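Local structure of nucleoporin NUP170 (Chaetomium thermophilum, 5HAX) at residues K270-C273 and L274-F277; P24-D27 and S28-R31. The protein is a nucleoporin of the nuclear pore complex, in which it probably serves as a scaffold component with an N-terminal beta-propeller and a helical C-terminal region. All blocks are in the same frame, centred on the assembly; numbering follows the deposited sequence.

Contact 1: residues K270-C273 and L274-F277. With PO4 (phosphate ion), chain D.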
loop_
_atom_site.group_PDB
_atom_site.type_symbol
_atom_site.label_atom_id
_atom_site.label_comp_id
_atom_site.label_asym_id
_atom_site.label_seq_id
_atom_site.Cartn_x
_atom_site.Cartn_y
_atom_site.Cartn_z
ATOM N N LYS A 270 -25.037 -11.660 -11.600
ATOM C CA LYS A 270 -25.662 -10.764 -10.634
ATOM C C LYS A 270 -26.791 -11.454 -9.879
ATOM O O LYS A 270 -27.027 -11.147 -8.705
ATOM C CB LYS A 270 -26.179 -9.513 -11.346
ATOM C CG LYS A 270 -26.962 -8.575 -10.443
ATOM C CD LYS A 270 -27.118 -7.188 -11.051
ATOM C CE LYS A 270 -27.706 -7.238 -12.448
ATOM N NZ LYS A 270 -28.106 -5.883 -12.912
ATOM N N THR A 271 -27.496 -12.383 -10.530
ATOM C CA THR A 271 -28.553 -13.127 -9.852
ATOM C C THR A 271 -28.001 -13.912 -8.669
ATOM O O THR A 271 -28.622 -13.958 -7.601
ATOM C CB THR A 271 -29.241 -14.071 -10.837
ATOM O OG1 THR A 271 -29.766 -13.315 -11.934
ATOM C CG2 THR A 271 -30.370 -14.836 -10.160
ATOM N N SER A 272 -26.840 -14.545 -8.846
ATOM C CA SER A 272 -26.229 -15.301 -7.758
ATOM C C SER A 272 -25.849 -14.381 -6.604
ATOM O O SER A 272 -26.120 -14.685 -5.435
ATOM C CB SER A 272 -25.006 -16.056 -8.279
ATOM O OG SER A 272 -24.378 -16.793 -7.245
ATOM N N CYS A 273 -25.216 -13.248 -6.914
ATOM C CA CYS A 273 -24.928 -12.252 -5.886
ATOM C C CYS A 273 -26.199 -11.825 -5.163
ATOM O O CYS A 273 -26.218 -11.720 -3.929
ATOM C CB CYS A 273 -24.244 -11.036 -6.508
ATOM S SG CYS A 273 -22.534 -11.311 -7.019
ATOM N N LEU A 274 -27.274 -11.574 -5.915
ATOM C CA LEU A 274 -28.527 -11.143 -5.306
ATOM C C LEU A 274 -29.141 -12.237 -4.441
ATOM O O LEU A 274 -29.766 -11.936 -3.417
ATOM C CB LEU A 274 -29.512 -10.712 -6.390
ATOM C CG LEU A 274 -29.202 -9.366 -7.047
ATOM C CD1 LEU A 274 -29.940 -9.223 -8.366
ATOM C CD2 LEU A 274 -29.565 -8.227 -6.108
ATOM N N ARG A 275 -28.978 -13.501 -4.830
ATOM C CA ARG A 275 -29.496 -14.596 -4.016
ATOM C C ARG A 275 -28.742 -14.693 -2.693
ATOM O O ARG A 275 -29.355 -14.836 -1.629
ATOM C CB ARG A 275 -29.418 -15.908 -4.795
ATOM C CG ARG A 275 -30.003 -17.095 -4.053
ATOM C CD ARG A 275 -30.333 -18.248 -4.990
ATOM N NE ARG A 275 -29.321 -18.422 -6.031
ATOM C CZ ARG A 275 -29.443 -18.000 -7.288
ATOM N NH1 ARG A 275 -30.543 -17.373 -7.689
ATOM N NH2 ARG A 275 -28.461 -18.212 -8.154
ATOM N N ASP A 276 -27.409 -14.618 -2.740
ATOM C CA ASP A 276 -26.627 -14.542 -1.509
ATOM C C ASP A 276 -27.099 -13.384 -0.643
ATOM O O ASP A 276 -27.307 -13.536 0.566
ATOM C CB ASP A 276 -25.139 -14.374 -1.827
ATOM C CG ASP A 276 -24.558 -15.553 -2.578
ATOM O OD1 ASP A 276 -23.471 -15.396 -3.180
ATOM O OD2 ASP A 276 -25.180 -16.636 -2.571
ATOM N N PHE A 277 -27.280 -12.216 -1.259
ATOM C CA PHE A 277 -27.695 -11.028 -0.524
ATOM C C PHE A 277 -29.043 -11.238 0.157
ATOM O O PHE A 277 -29.258 -10.770 1.282
ATOM C CB PHE A 277 -27.746 -9.838 -1.482
ATOM C CG PHE A 277 -28.051 -8.529 -0.820
ATOM C CD1 PHE A 277 -27.218 -8.022 0.162
ATOM C CD2 PHE A 277 -29.157 -7.791 -1.202
ATOM C CE1 PHE A 277 -27.495 -6.811 0.765
ATOM C CE2 PHE A 277 -29.437 -6.578 -0.605
ATOM C CZ PHE A 277 -28.603 -6.088 0.381
HETATM P P PO4 D . -25.675 -20.232 -6.504
HETATM O O1 PO4 D . -26.294 -18.873 -6.284
HETATM O O2 PO4 D . -25.059 -20.295 -7.884
HETATM O O3 PO4 D . -26.747 -21.288 -6.385
HETATM O O4 PO4 D . -24.610 -20.474 -5.461
#
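One phosphate oxygen, O1, is gripped by Ser272 and Arg275, side chains three residues apart, nearly one helical turn. They lie on helix 270-279, which follows the last strand of one blade of the beta-propeller. Ser272 OG donates to phosphate O1 at 3.0 Å. The Arg275 guanidinium comes edge-on and gives two N-H groups to phosphate O1, from NE at 3.1 Å and from NH2 at 2.9 Å; the N-H...O angles of 140° and 143° are bent, as expected when two N-H groups share one acceptor. The arginine chain leaves the helix extended and then bends at chi3 (39°), which turns this edge back to the ion. Thr271 probably helps to settle the plane: its carbonyl O, which takes Arg275 N in the helix, lies over one guanidinium face, and Thr271 CG2 is 3.5 Å from Arg275 NH1. The ion probably came from the crystallisation liquor, yet a small hydroxyl beside a long cation suits such an anion.

Ser272 OG also meets Lys268 NZ, which forms a salt bridge with Asp276, so this lysine ties two successive turns together. On the buried side Phe277 meets Phe287 edge-to-face. Lys270, whose amine bonds the carbonyls of Asp289 and Thr291, runs its aliphatic stem beside Leu274, with Lys270 CG 3.7 Å from Leu274 CD1.

Contact 2: residues P24-D27 and S28-R31. With EDO (1,2-ethanediol), chain G.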
loop_
_atom_site.group_PDB
_atom_site.type_symbol
_atom_site.label_atom_id
_atom_site.label_comp_id
_atom_site.label_asym_id
_atom_site.label_seq_id
_atom_site.Cartn_x
_atom_site.Cartn_y
_atom_site.Cartn_z
ATOM N N PRO A 24 -5.922 -7.360 14.023
ATOM C CA PRO A 24 -6.930 -8.233 13.402
ATOM C C PRO A 24 -6.827 -8.283 11.882
ATOM O O PRO A 24 -6.589 -7.271 11.219
ATOM C CB PRO A 24 -8.257 -7.607 13.844
ATOM C CG PRO A 24 -7.942 -6.891 15.097
ATOM C CD PRO A 24 -6.534 -6.396 14.955
ATOM N N ASP A 25 -7.015 -9.482 11.338
ATOM C CA ASP A 25 -7.073 -9.677 9.898
ATOM C C ASP A 25 -8.438 -9.259 9.360
ATOM O O ASP A 25 -9.423 -9.159 10.096
ATOM C CB ASP A 25 -6.795 -11.135 9.540
ATOM C CG ASP A 25 -7.746 -12.099 10.226
ATOM O OD1 ASP A 25 -8.752 -12.490 9.603
ATOM O OD2 ASP A 25 -7.490 -12.464 11.392
ATOM N N LEU A 26 -8.484 -9.022 8.045
ATOM C CA LEU A 26 -9.695 -8.505 7.414
ATOM C C LEU A 26 -10.886 -9.432 7.634
ATOM O O LEU A 26 -11.994 -8.966 7.922
ATOM C CB LEU A 26 -9.456 -8.300 5.919
ATOM C CG LEU A 26 -10.600 -7.627 5.156
ATOM C CD1 LEU A 26 -10.673 -6.155 5.522
ATOM C CD2 LEU A 26 -10.439 -7.809 3.654
ATOM N N ASP A 27 -10.684 -10.747 7.482
ATOM C CA ASP A 27 -11.778 -11.696 7.680
ATOM C C ASP A 27 -12.395 -11.569 9.066
ATOM O O ASP A 27 -13.577 -11.884 9.249
ATOM C CB ASP A 27 -11.290 -13.133 7.477
ATOM C CG ASP A 27 -10.943 -13.444 6.032
ATOM O OD1 ASP A 27 -10.201 -14.422 5.801
ATOM O OD2 ASP A 27 -11.407 -12.721 5.126
ATOM N N SER A 28 -11.620 -11.107 10.049
ATOM C CA SER A 28 -12.074 -11.133 11.436
ATOM C C SER A 28 -13.010 -9.979 11.767
ATOM O O SER A 28 -13.879 -10.134 12.633
ATOM C CB SER A 28 -10.875 -11.108 12.383
ATOM O OG SER A 28 -10.053 -12.247 12.186
ATOM N N TYR A 29 -12.852 -8.824 11.117
ATOM C CA TYR A 29 -13.756 -7.702 11.330
ATOM C C TYR A 29 -14.660 -7.436 10.134
ATOM O O TYR A 29 -15.422 -6.463 10.154
ATOM C CB TYR A 29 -12.970 -6.434 11.712
ATOM C CG TYR A 29 -12.063 -5.824 10.663
ATOM C CD1 TYR A 29 -10.695 -6.072 10.668
ATOM C CD2 TYR A 29 -12.563 -4.954 9.703
ATOM C CE1 TYR A 29 -9.859 -5.495 9.727
ATOM C CE2 TYR A 29 -11.737 -4.374 8.760
ATOM C CZ TYR A 29 -10.388 -4.645 8.777
ATOM O OH TYR A 29 -9.566 -4.064 7.838
ATOM N N CYS A 30 -14.611 -8.288 9.106
ATOM C CA CYS A 30 -15.602 -8.288 8.036
ATOM C C CYS A 30 -16.282 -9.650 7.994
ATOM O O CYS A 30 -16.372 -10.278 6.934
ATOM C CB CYS A 30 -14.956 -7.960 6.686
ATOM S SG CYS A 30 -14.403 -6.248 6.515
ATOM N N ARG A 31 -16.749 -10.116 9.149
ATOM C CA ARG A 31 -17.406 -11.407 9.230
ATOM C C ARG A 31 -18.748 -11.358 8.506
ATOM O O ARG A 31 -19.282 -10.276 8.249
ATOM C CB ARG A 31 -17.611 -11.810 10.689
ATOM C CG ARG A 31 -16.340 -12.231 11.408
ATOM C CD ARG A 31 -16.584 -12.355 12.899
ATOM N NE ARG A 31 -16.877 -11.057 13.502
ATOM C CZ ARG A 31 -17.464 -10.891 14.683
ATOM N NH1 ARG A 31 -17.838 -11.942 15.402
ATOM N NH2 ARG A 31 -17.686 -9.667 15.143
HETATM C C1 EDO G . -14.847 -13.848 6.265
HETATM O O1 EDO G . -15.003 -13.415 7.620
HETATM C C2 EDO G . -16.209 -13.886 5.580
HETATM O O2 EDO G . -16.848 -12.612 5.719
#
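Asp25 and Ser28 join side chains across the start of a short, weakly bonded helical turn at about residues 26-29: Ser28 OG donates to Asp25 OD2 at 2.7 Å, reaching it from above the carboxylate plane. The backbone repeats the link, Ser28 N giving its hydrogen to Asp25 O at 2.9 Å. With chi1 at 57°, CG of Asp25 sits between its own backbone N and carbonyl carbon, a crowded position that folds the acid back over the turn. Were Asp25 an alanine, the Ser28 hydroxyl would probably lose its carboxylate mate and be free to turn, though the backbone bond would remain.

On the buried side Leu26 meets Tyr29. Leu26 CD1 touches Tyr29 CZ at 3.6 Å, while the leucine CA makes an off-centre CH-pi contact with the ring and its carbonyl O lies over one ring face toward the rim. Leu26 O takes Cys30 N at 3.0 Å and, weakly, Tyr29 N. Cys30 is small enough to pack here, its SG 3.9 Å from Leu26 CD1. Ethanediol, a likely crystallisation additive, bridges two carbonyls: its O1 donates to Asp27 O and its O2 to Cys30 O, each at 2.7 Å.

Further out, the Asp27 carboxylate receives the backbone N-H groups of Lys306 and Leu307, and Arg31 NH2 bonds the carbonyls of Ser421 and Leu423. The turn thus sits with Leu26 and Cys30 on strand 307-313, Pro24 and Tyr29 against helix 411-416, and Asp25 beside helix 456-459.

In the fold
Both contacts border on one blade of the propeller, the sheet built from strands 293-298, 307-313, 318-324 and 341-348. Contact 1 lies in the connection that leads into this blade and is tied to strand 341-348 where Asp276 accepts the backbone N-H of Leu344. Contact 2 comes just before strand 33-35, which the N-terminal region adds beside the same strand 341-348. The centres of contact 1 and contact 2 are about 22 Å apart and their nearest atoms about 12 Å, so they do not touch; what they share is the blade. Each has a phosphate nearby, probably from the crystallisation liquor: that of contact 1 is held by three hydrogen bonds, whereas another makes a long, weak ion pair with Arg31.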